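Local coordinates for argonaute protein (Marinitoga piezophila, PDB 5I4A) that cleaves single-stranded DNA targets by using short 5'-hydroxyl RNA guides, and may help defend the cell against invading mobile genetic elements, at residues H138-N142 against E143-S147; R214-K218 against Y219-K223; P431-K435 against K436-K440. All coordinates share one frame; numbering follows the deposited sequence.

Contact 1 of 3, residues H138-N142 against E143-S147; sequences HNISN and EYYLS
With chi1 of N139 at -164°, CG trans to the backbone nitrogen, the amide swings across to the opposite strand and lies flat on the ring of Y144, whose chi1 of -80° sets CG trans to the carbonyl carbon. The two belong to the end of an antiparallel beta hairpin in linker L1, closed by a type I' turn from I140 to E143; S141 and N142 both have the positive phi of that turn. Amide and ring planes are 13° apart, and ND2 of N139 stands 3.6 Å above the centre of the Y144 ring. The same ND2 donates to E143 O at 3.0 Å, approaching from well above the carbonyl plane. E143 O also accepts a bond from I140 N, so two donors share it, while E143 N returns one to I140 O. Beyond the non-hydrogen-bonded pair N139-Y144, H138 and Y145 form the next hydrogen-bonded pair, with Y145 N 2.7 Å from H138 O. On the face carrying H138, I140 and Y145, CE1 of the tyrosine lies 3.9 Å from I140 CB, and I140 O meets the ring edge in plane. Outside the hairpin, E80 accepts the hydroxyl of Y144, K10 pairs with the carboxylate of E143, and N550 bonds to S147 OG. That hydroxyl also hydrogen-bonds the H138 ring edge, though the modelled 2.4 Å between H138 NE2 and S147 OG is doubtfully short.

Contact 2 of 3, residues R214-K218 against Y219-K223; sequences RDAEK and YGFSK. With nucleotides of chain B.
F221 turns one ring face to A216, whose CA sits 3.7 Å from the ring centroid and 13° off its normal, a CH-pi contact at the turn between helices 213-218 and 222-231 of linker L2. A chi1 of 60°, with CG between the backbone nitrogen and the carbonyl carbon, turns the F221 ring back over A216 and puts CE2 3.5 Å from A216 CB. The Y219 ring has the aliphatic chain of K218 over one face, displaced toward the rim, and lies alongside D215, with Y219 CE2 3.6 Å from D215 CB. Replacing Y219 by alanine takes the ring away, and D215 CB and the K218 methylenes would probably lose the surface they pack against. The backbone nitrogen of Y219 donates to D215 O, and F221 N, at the N-cap position of the next helix, donates to A216 O. G220 links them with a positive phi. D215 OD2 is held by T212 N. A water donates to E217 O and is hydrogen-bonded to S222 OG. R214 faces the RNA instead: its backbone nitrogen bonds a phosphate of another guide nucleotide, and its guanidinium presents an edge to the base of C5 of chain B, NH1 donating to O2 at 2.6 Å.

Contact 3 of 3, residues P431-K435 against K436-K440; sequences PFILK and KMEDK
Apolar packing leads where L434 and M437 run side by side, pointing the same way, at a tight bend that takes the chain from strand 433-434 into the loop before strand 443-452 of the PIWI domain. CG of M437 lies 3.6 Å from L434 CB and 3.8 Å from L434 CD1, so the methionine meets the leucine through its methylenes. Bends at chi2 (-64°) and chi3 then lead its sulfur and methyl group away. L604 of helix 595-605 touches both side chains, burying this side of the bend. A second contact mixes apolar and polar character: I433 and E438 cross obliquely, and the methyl CD1 of I433 is 3.8 Å from the carboxylate carbon CD of E438. The glutamate reaches it with CG trans to the backbone nitrogen (chi1 -173°) and an extended chain.

Backbone hydrogen bonds hold the bend. M437 N donates to L434 O at 3.0 Å. A type I turn from M437 to K440 follows directly, its K440 N bonded to M437 O, which N468 also engages through its side-chain amide. Upstream, I433 and K435 are bonded to K272 and I270, tying this edge strand to strand 271-272 in a small three-stranded antiparallel sheet.

Charged groups gather at the far end. K440 NZ forms a salt bridge with D439 OD1 at 2.8 Å, on the syn side but tilted out of the carboxylate plane, and donates to K436 O at 2.7 Å, nearly straight along the C=O direction.

Overall arrangement
The three contacts follow one another along the chain without touching, each formed by a single continuous piece of backbone. Contact 1 lies in linker L1 and contact 2 in linker L2, both in the PAZ lobe, their centres about 38 Å apart. Contact 3 belongs to the PIWI domain in the other lobe, its centre about 35 Å from that of contact 1 and about 42 Å from that of contact 2. All three lie away from the residues inferred to be catalytic, D449, E485, D519 and N627. Contact 2 bonds the guide RNA directly, whereas the nearest atoms of contacts 1 and 3 are about 7 Å and 12 Å from the nucleic acid.

Contact 1 of 3, residues H138-N142 against E143-S147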
loop_
_atom_site.group_PDB
_atom_site.type_symbol
_atom_site.label_atom_id
_atom_site.label_comp_id
_atom_site.label_asym_id
_atom_site.label_seq_id
_atom_site.Cartn_x
_atom_site.Cartn_y
_atom_site.Cartn_z
ATOM N N HIS A 138 19.696 -0.546 2.100
ATOM C CA HIS A 138 19.327 0.523 3.013
ATOM C C HIS A 138 20.566 1.296 3.434
ATOM O O HIS A 138 21.620 0.708 3.692
ATOM C CB HIS A 138 18.608 -0.036 4.241
ATOM C CG HIS A 138 17.504 -0.985 3.902
ATOM N ND1 HIS A 138 16.224 -0.564 3.612
ATOM C CD2 HIS A 138 17.491 -2.334 3.788
ATOM C CE1 HIS A 138 15.469 -1.614 3.342
ATOM N NE2 HIS A 138 16.214 -2.699 3.440
ATOM N N ASN A 139 20.433 2.616 3.493
ATOM C CA ASN A 139 21.507 3.513 3.913
ATOM C C ASN A 139 21.138 4.053 5.293
ATOM O O ASN A 139 20.386 5.024 5.411
ATOM C CB ASN A 139 21.706 4.631 2.893
ATOM C CG ASN A 139 23.031 5.350 3.061
ATOM O OD1 ASN A 139 23.173 6.511 2.681
ATOM N ND2 ASN A 139 24.010 4.660 3.634
ATOM N N ILE A 140 21.658 3.409 6.337
ATOM C CA ILE A 140 21.355 3.755 7.720
ATOM C C ILE A 140 22.639 4.215 8.397
ATOM O O ILE A 140 23.644 3.494 8.383
ATOM C CB ILE A 140 20.750 2.567 8.488
ATOM C CG1 ILE A 140 19.626 1.905 7.688
ATOM C CG2 ILE A 140 20.240 3.017 9.854
ATOM C CD1 ILE A 140 19.057 0.670 8.365
ATOM N N SER A 141 22.597 5.405 9.002
ATOM C CA SER A 141 23.704 5.921 9.813
ATOM C C SER A 141 25.026 5.916 9.048
ATOM O O SER A 141 26.054 5.468 9.559
ATOM C CB SER A 141 23.842 5.138 11.122
ATOM O OG SER A 141 22.968 5.636 12.119
ATOM N N ASN A 142 24.998 6.409 7.810
ATOM C CA ASN A 142 26.151 6.530 6.917
ATOM C C ASN A 142 26.722 5.186 6.482
ATOM O O ASN A 142 27.761 5.165 5.809
ATOM C CB ASN A 142 27.286 7.362 7.533
ATOM C CG ASN A 142 27.338 8.772 6.990
ATOM O OD1 ASN A 142 26.529 9.156 6.143
ATOM N ND2 ASN A 142 28.290 9.557 7.479
ATOM N N GLU A 143 26.095 4.071 6.839
ATOM C CA GLU A 143 26.542 2.752 6.423
ATOM C C GLU A 143 25.462 2.097 5.575
ATOM O O GLU A 143 24.284 2.456 5.643
ATOM C CB GLU A 143 26.879 1.873 7.635
ATOM C CG GLU A 143 27.996 2.427 8.507
ATOM C CD GLU A 143 29.375 2.199 7.911
ATOM O OE1 GLU A 143 29.605 1.114 7.335
ATOM O OE2 GLU A 143 30.229 3.105 8.016
ATOM N N TYR A 144 25.877 1.130 4.762
ATOM C CA TYR A 144 24.979 0.444 3.844
ATOM C C TYR A 144 24.620 -0.929 4.392
ATOM O O TYR A 144 25.494 -1.670 4.858
ATOM C CB TYR A 144 25.609 0.313 2.459
ATOM C CG TYR A 144 25.504 1.578 1.645
ATOM C CD1 TYR A 144 24.389 1.824 0.857
ATOM C CD2 TYR A 144 26.511 2.532 1.675
ATOM C CE1 TYR A 144 24.280 2.983 0.114
ATOM C CE2 TYR A 144 26.413 3.696 0.933
ATOM C CZ TYR A 144 25.295 3.914 0.155
ATOM O OH TYR A 144 25.187 5.068 -0.586
ATOM N N TYR A 145 23.334 -1.263 4.331
ATOM C CA TYR A 145 22.825 -2.522 4.849
ATOM C C TYR A 145 22.002 -3.223 3.778
ATOM O O TYR A 145 21.634 -2.645 2.751
ATOM C CB TYR A 145 21.983 -2.310 6.113
ATOM C CG TYR A 145 22.774 -1.778 7.285
ATOM C CD1 TYR A 145 22.980 -0.414 7.448
ATOM C CD2 TYR A 145 23.318 -2.640 8.228
ATOM C CE1 TYR A 145 23.705 0.076 8.518
ATOM C CE2 TYR A 145 24.044 -2.159 9.303
ATOM C CZ TYR A 145 24.235 -0.801 9.442
ATOM O OH TYR A 145 24.956 -0.317 10.510
ATOM N N LEU A 146 21.706 -4.490 4.048
ATOM C CA LEU A 146 20.993 -5.362 3.123
ATOM C C LEU A 146 19.924 -6.102 3.909
ATOM O O LEU A 146 20.250 -6.937 4.760
ATOM C CB LEU A 146 21.958 -6.343 2.462
ATOM C CG LEU A 146 21.500 -6.981 1.158
ATOM C CD1 LEU A 146 21.498 -5.927 0.068
ATOM C CD2 LEU A 146 22.382 -8.165 0.782
ATOM N N SER A 147 18.655 -5.804 3.638
ATOM C CA SER A 147 17.565 -6.536 4.262
ATOM C C SER A 147 17.281 -7.790 3.447
ATOM O O SER A 147 17.218 -7.739 2.215
ATOM C CB SER A 147 16.306 -5.677 4.395
ATOM O OG SER A 147 15.921 -5.099 3.159
#

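Contact 2 of 3, residues R214-K218 against Y219-K223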
loop_
_atom_site.group_PDB
_atom_site.type_symbol
_atom_site.label_atom_id
_atom_site.label_comp_id
_atom_site.label_asym_id
_atom_site.label_seq_id
_atom_site.Cartn_x
_atom_site.Cartn_y
_atom_site.Cartn_z
ATOM N N ARG A 214 -4.958 -15.809 -2.658
ATOM C CA ARG A 214 -6.360 -15.996 -3.007
ATOM C C ARG A 214 -6.559 -17.233 -3.878
ATOM O O ARG A 214 -7.559 -17.944 -3.728
ATOM C CB ARG A 214 -6.895 -14.745 -3.705
ATOM C CG ARG A 214 -8.385 -14.504 -3.508
ATOM C CD ARG A 214 -8.819 -13.186 -4.136
ATOM N NE ARG A 214 -9.198 -12.190 -3.134
ATOM C CZ ARG A 214 -9.652 -10.974 -3.424
ATOM N NH1 ARG A 214 -9.974 -10.134 -2.448
ATOM N NH2 ARG A 214 -9.786 -10.594 -4.688
ATOM N N ASP A 215 -5.621 -17.502 -4.790
ATOM C CA ASP A 215 -5.710 -18.704 -5.616
ATOM C C ASP A 215 -5.643 -19.959 -4.755
ATOM O O ASP A 215 -6.415 -20.905 -4.952
ATOM C CB ASP A 215 -4.594 -18.708 -6.660
ATOM C CG ASP A 215 -4.547 -17.425 -7.470
ATOM O OD1 ASP A 215 -5.624 -16.888 -7.800
ATOM O OD2 ASP A 215 -3.430 -16.954 -7.770
ATOM N N ALA A 216 -4.718 -19.983 -3.791
ATOM C CA ALA A 216 -4.623 -21.112 -2.871
ATOM C C ALA A 216 -5.949 -21.362 -2.166
ATOM O O ALA A 216 -6.372 -22.513 -2.008
ATOM C CB ALA A 216 -3.508 -20.863 -1.856
ATOM N N GLU A 217 -6.622 -20.291 -1.734
ATOM C CA GLU A 217 -7.989 -20.433 -1.243
ATOM C C GLU A 217 -8.913 -20.930 -2.345
ATOM O O GLU A 217 -9.757 -21.803 -2.114
ATOM C CB GLU A 217 -8.502 -19.101 -0.697
ATOM C CG GLU A 217 -7.811 -18.603 0.558
ATOM C CD GLU A 217 -8.357 -17.265 1.017
ATOM O OE1 GLU A 217 -8.032 -16.838 2.146
ATOM O OE2 GLU A 217 -9.117 -16.640 0.246
ATOM N N LYS A 218 -8.762 -20.384 -3.552
ATOM C CA LYS A 218 -9.667 -20.721 -4.643
ATOM C C LYS A 218 -9.506 -22.175 -5.069
ATOM O O LYS A 218 -10.495 -22.891 -5.258
ATOM C CB LYS A 218 -9.425 -19.778 -5.822
ATOM C CG LYS A 218 -10.407 -19.934 -6.962
ATOM C CD LYS A 218 -10.084 -18.974 -8.091
ATOM C CE LYS A 218 -10.998 -19.217 -9.272
ATOM N NZ LYS A 218 -11.064 -20.669 -9.591
ATOM N N TYR A 219 -8.265 -22.632 -5.220
ATOM C CA TYR A 219 -7.989 -23.990 -5.671
ATOM C C TYR A 219 -7.771 -24.964 -4.519
ATOM O O TYR A 219 -7.339 -26.097 -4.754
ATOM C CB TYR A 219 -6.782 -23.991 -6.612
ATOM C CG TYR A 219 -6.946 -23.011 -7.750
ATOM C CD1 TYR A 219 -7.851 -23.254 -8.776
ATOM C CD2 TYR A 219 -6.211 -21.835 -7.792
ATOM C CE1 TYR A 219 -8.012 -22.355 -9.813
ATOM C CE2 TYR A 219 -6.366 -20.930 -8.823
ATOM C CZ TYR A 219 -7.266 -21.196 -9.832
ATOM O OH TYR A 219 -7.419 -20.295 -10.861
ATOM N N GLY A 220 -8.050 -24.548 -3.286
ATOM C CA GLY A 220 -8.174 -25.489 -2.190
ATOM C C GLY A 220 -6.886 -25.998 -1.584
ATOM O O GLY A 220 -6.859 -27.123 -1.073
ATOM N N PHE A 221 -5.813 -25.205 -1.613
ATOM C CA PHE A 221 -4.588 -25.586 -0.919
ATOM C C PHE A 221 -4.060 -24.467 -0.027
ATOM O O PHE A 221 -2.875 -24.465 0.321
ATOM C CB PHE A 221 -3.511 -26.049 -1.910
ATOM C CG PHE A 221 -3.102 -25.008 -2.917
ATOM C CD1 PHE A 221 -3.778 -24.880 -4.118
ATOM C CD2 PHE A 221 -2.013 -24.186 -2.678
ATOM C CE1 PHE A 221 -3.389 -23.934 -5.051
ATOM C CE2 PHE A 221 -1.617 -23.241 -3.607
ATOM C CZ PHE A 221 -2.307 -23.114 -4.795
ATOM N N SER A 222 -4.923 -23.529 0.375
ATOM C CA SER A 222 -4.505 -22.439 1.250
ATOM C C SER A 222 -4.118 -22.913 2.646
ATOM O O SER A 222 -3.365 -22.214 3.333
ATOM C CB SER A 222 -5.615 -21.393 1.353
ATOM O OG SER A 222 -6.850 -21.994 1.703
ATOM N N LYS A 223 -4.616 -24.071 3.085
ATOM C CA LYS A 223 -4.242 -24.579 4.403
ATOM C C LYS A 223 -2.746 -24.851 4.477
ATOM O O LYS A 223 -2.070 -24.421 5.419
ATOM C CB LYS A 223 -5.040 -25.842 4.732
ATOM C CG LYS A 223 -4.404 -26.711 5.809
ATOM C CD LYS A 223 -5.371 -27.768 6.316
ATOM C CE LYS A 223 -4.678 -28.776 7.219
ATOM N NZ LYS A 223 -4.017 -29.857 6.440
ATOM P P C B 5 -6.578 -4.504 3.920
ATOM O OP1 C B 5 -5.167 -4.161 4.227
ATOM O OP2 C B 5 -7.406 -3.543 3.150
ATOM O "O5'" C B 5 -6.592 -5.898 3.145
ATOM C "C5'" C B 5 -6.009 -7.065 3.713
ATOM C "C4'" C B 5 -6.516 -8.317 3.039
ATOM O "O4'" C B 5 -7.961 -8.329 3.060
ATOM C "C3'" C B 5 -6.147 -8.466 1.572
ATOM O "O3'" C B 5 -4.881 -9.084 1.424
ATOM C "C2'" C B 5 -7.285 -9.309 0.993
ATOM O "O2'" C B 5 -7.009 -10.695 1.134
ATOM C "C1'" C B 5 -8.465 -8.947 1.901
ATOM N N1 C B 5 -9.463 -8.048 1.274
ATOM C C2 C B 5 -10.404 -8.579 0.385
ATOM O O2 C B 5 -10.363 -9.789 0.115
ATOM N N3 C B 5 -11.332 -7.762 -0.169
ATOM C C4 C B 5 -11.352 -6.464 0.141
ATOM N N4 C B 5 -12.286 -5.699 -0.433
ATOM C C5 C B 5 -10.415 -5.898 1.051
ATOM C C6 C B 5 -9.504 -6.717 1.593
HETATM O O HOH W 1 -9.208 -23.306 -0.193
#

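Contact 3 of 3, residues P431-K435 against K436-K440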
loop_
_atom_site.group_PDB
_atom_site.type_symbol
_atom_site.label_atom_id
_atom_site.label_comp_id
_atom_site.label_asym_id
_atom_site.label_seq_id
_atom_site.Cartn_x
_atom_site.Cartn_y
_atom_site.Cartn_z
ATOM N N PRO A 431 -16.439 10.522 16.513
ATOM C CA PRO A 431 -16.434 9.287 17.314
ATOM C C PRO A 431 -15.472 9.321 18.490
ATOM O O PRO A 431 -15.784 8.753 19.543
ATOM C CB PRO A 431 -16.041 8.218 16.289
ATOM C CG PRO A 431 -16.554 8.763 14.983
ATOM C CD PRO A 431 -16.320 10.249 15.070
ATOM N N PHE A 432 -14.325 9.978 18.348
ATOM C CA PHE A 432 -13.310 10.017 19.392
ATOM C C PHE A 432 -12.248 11.030 18.995
ATOM O O PHE A 432 -12.102 11.372 17.818
ATOM C CB PHE A 432 -12.670 8.638 19.607
ATOM C CG PHE A 432 -11.963 8.105 18.389
ATOM C CD1 PHE A 432 -10.675 8.517 18.078
ATOM C CD2 PHE A 432 -12.583 7.189 17.556
ATOM C CE1 PHE A 432 -10.028 8.038 16.957
ATOM C CE2 PHE A 432 -11.935 6.698 16.434
ATOM C CZ PHE A 432 -10.656 7.124 16.136
ATOM N N ILE A 433 -11.492 11.487 19.987
ATOM C CA ILE A 433 -10.239 12.186 19.740
ATOM C C ILE A 433 -9.142 11.435 20.476
ATOM O O ILE A 433 -9.387 10.781 21.495
ATOM C CB ILE A 433 -10.278 13.671 20.166
ATOM C CG1 ILE A 433 -10.352 13.803 21.688
ATOM C CG2 ILE A 433 -11.441 14.387 19.498
ATOM C CD1 ILE A 433 -10.350 15.236 22.174
ATOM N N LEU A 434 -7.929 11.505 19.939
ATOM C CA LEU A 434 -6.800 10.835 20.564
ATOM C C LEU A 434 -6.307 11.663 21.741
ATOM O O LEU A 434 -6.159 12.885 21.635
ATOM C CB LEU A 434 -5.674 10.609 19.556
ATOM C CG LEU A 434 -6.007 9.699 18.371
ATOM C CD1 LEU A 434 -4.743 9.320 17.628
ATOM C CD2 LEU A 434 -6.755 8.457 18.833
ATOM N N LYS A 435 -6.066 10.994 22.870
ATOM C CA LYS A 435 -5.624 11.695 24.070
ATOM C C LYS A 435 -4.344 12.482 23.810
ATOM O O LYS A 435 -4.206 13.627 24.256
ATOM C CB LYS A 435 -5.422 10.695 25.207
ATOM C CG LYS A 435 -5.546 11.293 26.592
ATOM C CD LYS A 435 -5.275 10.252 27.666
ATOM C CE LYS A 435 -5.593 10.803 29.043
ATOM N NZ LYS A 435 -5.085 12.194 29.189
ATOM N N LYS A 436 -3.405 11.889 23.070
ATOM C CA LYS A 436 -2.133 12.537 22.782
ATOM C C LYS A 436 -2.216 13.542 21.640
ATOM O O LYS A 436 -1.275 14.323 21.455
ATOM C CB LYS A 436 -1.073 11.479 22.466
ATOM C CG LYS A 436 -0.722 10.603 23.656
ATOM C CD LYS A 436 0.316 9.549 23.306
ATOM C CE LYS A 436 0.857 8.887 24.570
ATOM N NZ LYS A 436 1.846 7.812 24.268
ATOM N N MET A 437 -3.306 13.543 20.872
ATOM C CA MET A 437 -3.497 14.515 19.804
ATOM C C MET A 437 -4.313 15.728 20.228
ATOM O O MET A 437 -4.460 16.661 19.430
ATOM C CB MET A 437 -4.173 13.854 18.596
ATOM C CG MET A 437 -3.313 12.826 17.879
ATOM S SD MET A 437 -1.836 13.551 17.144
ATOM C CE MET A 437 -2.553 14.576 15.863
ATOM N N GLU A 438 -4.833 15.748 21.458
ATOM C CA GLU A 438 -5.746 16.814 21.863
ATOM C C GLU A 438 -5.082 18.187 21.820
ATOM O O GLU A 438 -5.770 19.199 21.655
ATOM C CB GLU A 438 -6.294 16.516 23.261
ATOM C CG GLU A 438 -7.379 17.475 23.730
ATOM C CD GLU A 438 -8.246 16.894 24.833
ATOM O OE1 GLU A 438 -8.029 15.720 25.199
ATOM O OE2 GLU A 438 -9.146 17.606 25.330
ATOM N N ASP A 439 -3.761 18.261 21.936
ATOM C CA ASP A 439 -3.100 19.559 21.921
ATOM C C ASP A 439 -2.322 19.801 20.635
ATOM O O ASP A 439 -1.364 20.579 20.641
ATOM C CB ASP A 439 -2.166 19.682 23.138
ATOM C CG ASP A 439 -1.049 18.619 23.163
ATOM O OD1 ASP A 439 -1.168 17.575 22.502
ATOM O OD2 ASP A 439 -0.030 18.824 23.851
ATOM N N LYS A 440 -2.716 19.158 19.534
ATOM C CA LYS A 440 -2.006 19.269 18.262
ATOM C C LYS A 440 -2.811 20.007 17.194
ATOM O O LYS A 440 -2.576 19.801 16.000
ATOM C CB LYS A 440 -1.603 17.886 17.742
ATOM C CG LYS A 440 -0.801 17.049 18.725
ATOM C CD LYS A 440 0.443 17.786 19.186
ATOM C CE LYS A 440 1.392 16.859 19.925
ATOM N NZ LYS A 440 0.734 16.153 21.060
#